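3,6-diketocamphane 1,6 monooxygenase (Pseudomonas putida, PDB 4UWM) catalyses the FMNH2- and oxygen-dependent Baeyer-Villiger conversion of a camphor-derived diketone into a lactone during bacterial growth on (-)-camphor. Local coordinates at residues D24-I38 / Y352-S366. Sequence-based numbering, arbitrary orientation. Where two conformers were deposited one is given.
Sequences DWGIKSAVQADSVGI and YDDPAPWFQSLELIS
Trp25 reaches from helix 24-35 into the turn and helix of 352-366. Its CB lies 3.5 Å from Tyr352 CD1; CG, anti to the backbone N (chi1 178°), carries the indole across, its NE1 bonded weakly to His349 O. One face receives Tyr352 CA in a CH-pi contact, 3.9 Å from the centroid of the six-membered ring, while Ser29 OG sits over the opposite face. At the far rim CZ3 meets Pro355 CB and Phe359 CZ, and CH2 comes 3.8 Å from Trp358 CD1, so a broad indole suits the place. A water joins Ser29 OG to Trp358 NE1. Tyrosine suits position 352 because Tyr352 OH donates to the anti lone pair of Asp24 OD2 (2.6 Å), which Lys28 NZ also salt-bridges. Gln32, flexible enough to bend at chi2 (-83°), lays its amide flat on the Phe359 ring, with CG in CH-pi contact 3.5 Å from the centroid. Within the Schellman turn, where Gly37 accommodates positive phi, Val36 O accepts from Ser366 OG (2.6 Å), a short hydroxyl side chain. The two helices, crossing at -35°, follow neighbouring parallel strands 4-9 and 343-347 in the chain, like outer helices of the bacterial luciferase family's TIM barrel.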
loop_
_atom_site.group_PDB
_atom_site.type_symbol
_atom_site.label_atom_id
_atom_site.label_comp_id
_atom_site.label_asym_id
_atom_site.label_seq_id
_atom_site.Cartn_x
_atom_site.Cartn_y
_atom_site.Cartn_z
ATOM N N ASP A 24 4.755 -13.541 -0.865
ATOM C CA ASP A 24 4.531 -14.718 -0.014
ATOM C C ASP A 24 5.670 -14.943 0.992
ATOM O O ASP A 24 5.424 -15.125 2.191
ATOM C CB ASP A 24 4.301 -15.967 -0.897
ATOM C CG ASP A 24 3.697 -17.150 -0.115
ATOM O OD1 ASP A 24 2.897 -16.944 0.829
ATOM O OD2 ASP A 24 4.025 -18.295 -0.471
ATOM N N TRP A 25 6.911 -14.882 0.515
ATOM C CA TRP A 25 8.082 -15.010 1.376
ATOM C C TRP A 25 8.143 -13.912 2.464
ATOM O O TRP A 25 8.451 -14.187 3.642
ATOM C CB TRP A 25 9.360 -15.016 0.516
ATOM C CG TRP A 25 10.694 -15.106 1.299
ATOM C CD1 TRP A 25 11.823 -14.354 1.094
ATOM C CD2 TRP A 25 11.026 -16.039 2.332
ATOM N NE1 TRP A 25 12.819 -14.740 1.973
ATOM C CE2 TRP A 25 12.348 -15.769 2.740
ATOM C CE3 TRP A 25 10.317 -17.066 2.978
ATOM C CZ2 TRP A 25 12.998 -16.512 3.754
ATOM C CZ3 TRP A 25 10.959 -17.793 3.998
ATOM C CH2 TRP A 25 12.289 -17.506 4.371
ATOM N N GLY A 26 7.840 -12.677 2.071
ATOM C CA GLY A 26 7.764 -11.585 3.050
ATOM C C GLY A 26 6.762 -11.829 4.167
ATOM O O GLY A 26 7.096 -11.628 5.340
ATOM N N ILE A 27 5.555 -12.263 3.817
ATOM C CA ILE A 27 4.502 -12.524 4.817
ATOM C C ILE A 27 4.907 -13.709 5.722
ATOM O O ILE A 27 4.815 -13.608 6.950
ATOM C CB ILE A 27 3.109 -12.776 4.181
ATOM C CG1 ILE A 27 2.589 -11.518 3.438
ATOM C CG2 ILE A 27 2.079 -13.206 5.251
ATOM C CD1 ILE A 27 1.390 -11.792 2.527
ATOM N N LYS A 28 5.360 -14.812 5.106
ATOM C CA LYS A 28 5.833 -15.964 5.877
ATOM C C LYS A 28 6.973 -15.574 6.809
ATOM O O LYS A 28 7.029 -16.043 7.959
ATOM C CB LYS A 28 6.182 -17.141 4.948
ATOM C CG LYS A 28 4.939 -17.764 4.322
ATOM C CD LYS A 28 5.230 -18.803 3.244
ATOM C CE LYS A 28 3.920 -19.393 2.720
ATOM N NZ LYS A 28 4.108 -20.244 1.512
ATOM N N SER A 29 7.845 -14.691 6.338
ATOM C CA SER A 29 8.966 -14.188 7.120
ATOM C C SER A 29 8.473 -13.370 8.313
ATOM O O SER A 29 8.972 -13.548 9.423
ATOM C CB SER A 29 9.910 -13.346 6.259
ATOM O OG SER A 29 10.762 -14.156 5.457
ATOM N N ALA A 30 7.482 -12.490 8.089
ATOM C CA ALA A 30 6.948 -11.657 9.168
ATOM C C ALA A 30 6.298 -12.515 10.272
ATOM O O ALA A 30 6.538 -12.285 11.464
ATOM C CB ALA A 30 5.931 -10.661 8.609
ATOM N N VAL A 31 5.477 -13.481 9.866
ATOM C CA VAL A 31 4.819 -14.411 10.805
ATOM C C VAL A 31 5.852 -15.208 11.638
ATOM O O VAL A 31 5.749 -15.266 12.865
ATOM C CB VAL A 31 3.828 -15.363 10.087
ATOM C CG1 VAL A 31 3.255 -16.409 11.043
ATOM C CG2 VAL A 31 2.695 -14.572 9.452
ATOM N N GLN A 32 6.867 -15.772 10.984
ATOM C CA GLN A 32 7.848 -16.606 11.687
ATOM C C GLN A 32 8.671 -15.749 12.653
ATOM O O GLN A 32 8.939 -16.181 13.772
ATOM C CB GLN A 32 8.749 -17.359 10.696
ATOM C CG GLN A 32 9.665 -18.421 11.313
ATOM C CD GLN A 32 10.959 -17.859 11.901
ATOM O OE1 GLN A 32 11.439 -16.777 11.528
ATOM N NE2 GLN A 32 11.543 -18.608 12.822
ATOM N N ALA A 33 9.064 -14.540 12.225
ATOM C CA ALA A 33 9.852 -13.660 13.088
ATOM C C ALA A 33 9.044 -13.276 14.323
ATOM O O ALA A 33 9.566 -13.298 15.444
ATOM C CB ALA A 33 10.350 -12.429 12.327
ATOM N N ASP A 34 7.762 -12.946 14.119
ATOM C CA ASP A 34 6.852 -12.665 15.218
ATOM C C ASP A 34 6.779 -13.870 16.190
ATOM O O ASP A 34 6.857 -13.669 17.397
ATOM C CB ASP A 34 5.455 -12.323 14.672
ATOM C CG ASP A 34 4.492 -11.845 15.735
ATOM O OD1 ASP A 34 4.802 -10.880 16.485
ATOM O OD2 ASP A 34 3.374 -12.401 15.779
ATOM N N SER A 35 6.645 -15.088 15.649
ATOM C CA SER A 35 6.500 -16.312 16.462
ATOM C C SER A 35 7.708 -16.605 17.367
ATOM O O SER A 35 7.556 -17.219 18.416
ATOM C CB SER A 35 6.214 -17.525 15.575
ATOM O OG SER A 35 7.387 -17.938 14.893
ATOM N N VAL A 36 8.898 -16.174 16.973
ATOM C CA VAL A 36 10.100 -16.449 17.768
ATOM C C VAL A 36 10.614 -15.197 18.482
ATOM O O VAL A 36 11.766 -15.158 18.901
ATOM C CB VAL A 36 11.228 -17.137 16.951
ATOM C CG1 VAL A 36 10.725 -18.431 16.330
ATOM C CG2 VAL A 36 11.799 -16.216 15.870
ATOM N N GLY A 37 9.753 -14.176 18.590
ATOM C CA GLY A 37 10.026 -12.984 19.395
ATOM C C GLY A 37 11.010 -11.990 18.823
ATOM O O GLY A 37 11.631 -11.215 19.564
ATOM N N ILE A 38 11.174 -11.997 17.503
ATOM C CA ILE A 38 11.930 -10.928 16.858
ATOM C C ILE A 38 11.148 -9.605 17.037
ATOM O O ILE A 38 9.929 -9.566 16.919
ATOM C CB ILE A 38 12.314 -11.298 15.407
ATOM C CG1 ILE A 38 13.413 -12.380 15.448
ATOM C CG2 ILE A 38 12.793 -10.074 14.611
ATOM C CD1 ILE A 38 13.818 -12.946 14.092
ATOM N N TYR A 352 13.190 -18.946 0.590
ATOM C CA TYR A 352 11.796 -19.233 0.321
ATOM C C TYR A 352 11.558 -20.708 -0.056
ATOM O O TYR A 352 10.544 -21.274 0.353
ATOM C CB TYR A 352 11.304 -18.355 -0.817
ATOM C CG TYR A 352 9.843 -18.502 -1.170
ATOM C CD1 TYR A 352 8.841 -18.379 -0.205
ATOM C CD2 TYR A 352 9.460 -18.731 -2.487
ATOM C CE1 TYR A 352 7.499 -18.475 -0.544
ATOM C CE2 TYR A 352 8.124 -18.837 -2.829
ATOM C CZ TYR A 352 7.151 -18.687 -1.862
ATOM O OH TYR A 352 5.826 -18.775 -2.225
ATOM N N ASP A 353 12.480 -21.307 -0.819
ATOM C CA ASP A 353 12.326 -22.739 -1.244
ATOM C C ASP A 353 12.457 -23.751 -0.121
ATOM O O ASP A 353 11.839 -24.819 -0.172
ATOM C CB ASP A 353 13.300 -23.116 -2.356
ATOM C CG ASP A 353 12.958 -22.473 -3.681
ATOM O OD1 ASP A 353 11.791 -22.090 -3.880
ATOM O OD2 ASP A 353 13.853 -22.375 -4.545
ATOM N N ASP A 354 13.254 -23.431 0.889
ATOM C CA ASP A 354 13.595 -24.382 1.910
ATOM C C ASP A 354 13.972 -23.615 3.172
ATOM O O ASP A 354 15.148 -23.467 3.488
ATOM C CB ASP A 354 14.738 -25.267 1.370
ATOM C CG ASP A 354 15.156 -26.369 2.315
ATOM O OD1 ASP A 354 14.412 -26.715 3.259
ATOM O OD2 ASP A 354 16.268 -26.892 2.089
ATOM N N PRO A 355 12.961 -23.112 3.899
ATOM C CA PRO A 355 13.261 -22.190 5.003
ATOM C C PRO A 355 13.656 -22.791 6.342
ATOM O O PRO A 355 14.128 -22.050 7.205
ATOM C CB PRO A 355 11.969 -21.384 5.155
ATOM C CG PRO A 355 10.912 -22.271 4.610
ATOM C CD PRO A 355 11.541 -23.066 3.505
ATOM N N ALA A 356 13.499 -24.108 6.512
ATOM C CA ALA A 356 13.798 -24.761 7.797
ATOM C C ALA A 356 15.121 -24.361 8.495
ATOM O O ALA A 356 15.092 -23.978 9.676
ATOM C CB ALA A 356 13.657 -26.282 7.688
ATOM N N PRO A 357 16.274 -24.436 7.784
ATOM C CA PRO A 357 17.522 -24.062 8.453
ATOM C C PRO A 357 17.629 -22.559 8.767
ATOM O O PRO A 357 18.293 -22.166 9.735
ATOM C CB PRO A 357 18.607 -24.493 7.459
ATOM C CG PRO A 357 17.931 -24.635 6.150
ATOM C CD PRO A 357 16.510 -24.978 6.429
ATOM N N TRP A 358 16.961 -21.735 7.964
ATOM C CA TRP A 358 16.921 -20.279 8.184
ATOM C C TRP A 358 16.027 -19.918 9.393
ATOM O O TRP A 358 16.433 -19.180 10.298
ATOM C CB TRP A 358 16.488 -19.586 6.879
ATOM C CG TRP A 358 16.229 -18.128 7.005
ATOM C CD1 TRP A 358 15.005 -17.501 6.978
ATOM C CD2 TRP A 358 17.201 -17.102 7.189
ATOM N NE1 TRP A 358 15.164 -16.147 7.139
ATOM C CE2 TRP A 358 16.496 -15.868 7.275
ATOM C CE3 TRP A 358 18.601 -17.095 7.291
ATOM C CZ2 TRP A 358 17.143 -14.655 7.459
ATOM C CZ3 TRP A 358 19.247 -15.877 7.465
ATOM C CH2 TRP A 358 18.514 -14.670 7.546
ATOM N N PHE A 359 14.821 -20.464 9.423
ATOM C CA PHE A 359 13.942 -20.341 10.584
ATOM C C PHE A 359 14.567 -20.803 11.924
ATOM O O PHE A 359 14.422 -20.121 12.954
ATOM C CB PHE A 359 12.617 -21.058 10.305
ATOM C CG PHE A 359 11.745 -20.361 9.282
ATOM C CD1 PHE A 359 12.011 -19.039 8.877
ATOM C CD2 PHE A 359 10.622 -21.000 8.757
ATOM C CE1 PHE A 359 11.186 -18.394 7.951
ATOM C CE2 PHE A 359 9.799 -20.359 7.835
ATOM C CZ PHE A 359 10.083 -19.051 7.434
ATOM N N GLN A 360 15.266 -21.948 11.894
ATOM C CA GLN A 360 15.980 -22.479 13.065
ATOM C C GLN A 360 17.049 -21.488 13.517
ATOM O O GLN A 360 17.146 -21.170 14.709
ATOM C CB GLN A 360 16.623 -23.838 12.743
ATOM C CG GLN A 360 17.180 -24.586 13.953
ATOM C CD GLN A 360 16.087 -25.079 14.885
ATOM O OE1 GLN A 360 15.817 -26.279 14.962
ATOM N NE2 GLN A 360 15.444 -24.152 15.591
ATOM N N SER A 361 17.849 -21.008 12.557
ATOM C CA SER A 361 18.865 -19.975 12.795
ATOM C C SER A 361 18.270 -18.754 13.503
ATOM O O SER A 361 18.806 -18.295 14.511
ATOM C CB SER A 361 19.544 -19.553 11.479
ATOM O OG SER A 361 20.468 -18.481 11.670
ATOM N N LEU A 362 17.162 -18.233 12.975
ATOM C CA LEU A 362 16.508 -17.066 13.571
ATOM C C LEU A 362 15.999 -17.363 14.977
ATOM O O LEU A 362 16.148 -16.518 15.874
ATOM C CB LEU A 362 15.384 -16.511 12.669
ATOM C CG LEU A 362 15.782 -15.889 11.322
ATOM C CD1 LEU A 362 14.506 -15.416 10.627
ATOM C CD2 LEU A 362 16.764 -14.731 11.483
ATOM N N GLU A 363 15.418 -18.554 15.177
ATOM C CA GLU A 363 15.040 -18.964 16.525
ATOM C C GLU A 363 16.237 -18.989 17.482
ATOM O O GLU A 363 16.110 -18.546 18.624
ATOM C CB GLU A 363 14.330 -20.307 16.524
ATOM C CG GLU A 363 13.667 -20.620 17.846
ATOM C CD GLU A 363 12.709 -21.772 17.744
ATOM O OE1 GLU A 363 13.037 -22.755 17.048
ATOM O OE2 GLU A 363 11.625 -21.689 18.353
ATOM N N LEU A 364 17.387 -19.473 17.016
ATOM C CA LEU A 364 18.579 -19.553 17.858
ATOM C C LEU A 364 19.105 -18.172 18.250
ATOM O O LEU A 364 19.425 -17.932 19.420
ATOM C CB LEU A 364 19.679 -20.370 17.178
ATOM C CG LEU A 364 19.438 -21.879 17.096
ATOM C CD1 LEU A 364 20.562 -22.544 16.315
ATOM C CD2 LEU A 364 19.284 -22.501 18.481
ATOM N N ILE A 365 19.167 -17.272 17.268
ATOM C CA ILE A 365 19.613 -15.898 17.482
ATOM C C ILE A 365 18.705 -15.198 18.495
ATOM O O ILE A 365 19.182 -14.630 19.483
ATOM C CB ILE A 365 19.668 -15.113 16.153
ATOM C CG1 ILE A 365 20.756 -15.685 15.240
ATOM C CG2 ILE A 365 19.897 -13.623 16.400
ATOM C CD1 ILE A 365 20.500 -15.470 13.760
ATOM N N SER A 366 17.399 -15.285 18.271
ATOM C CA SER A 366 16.412 -14.547 19.059
ATOM C C SER A 366 16.245 -15.078 20.489
ATOM O O SER A 366 16.124 -14.283 21.432
ATOM C CB SER A 366 15.058 -14.548 18.330
ATOM O OG SER A 366 14.043 -13.935 19.103
HETATM O O HOH W 1 12.945 -14.593 7.131
#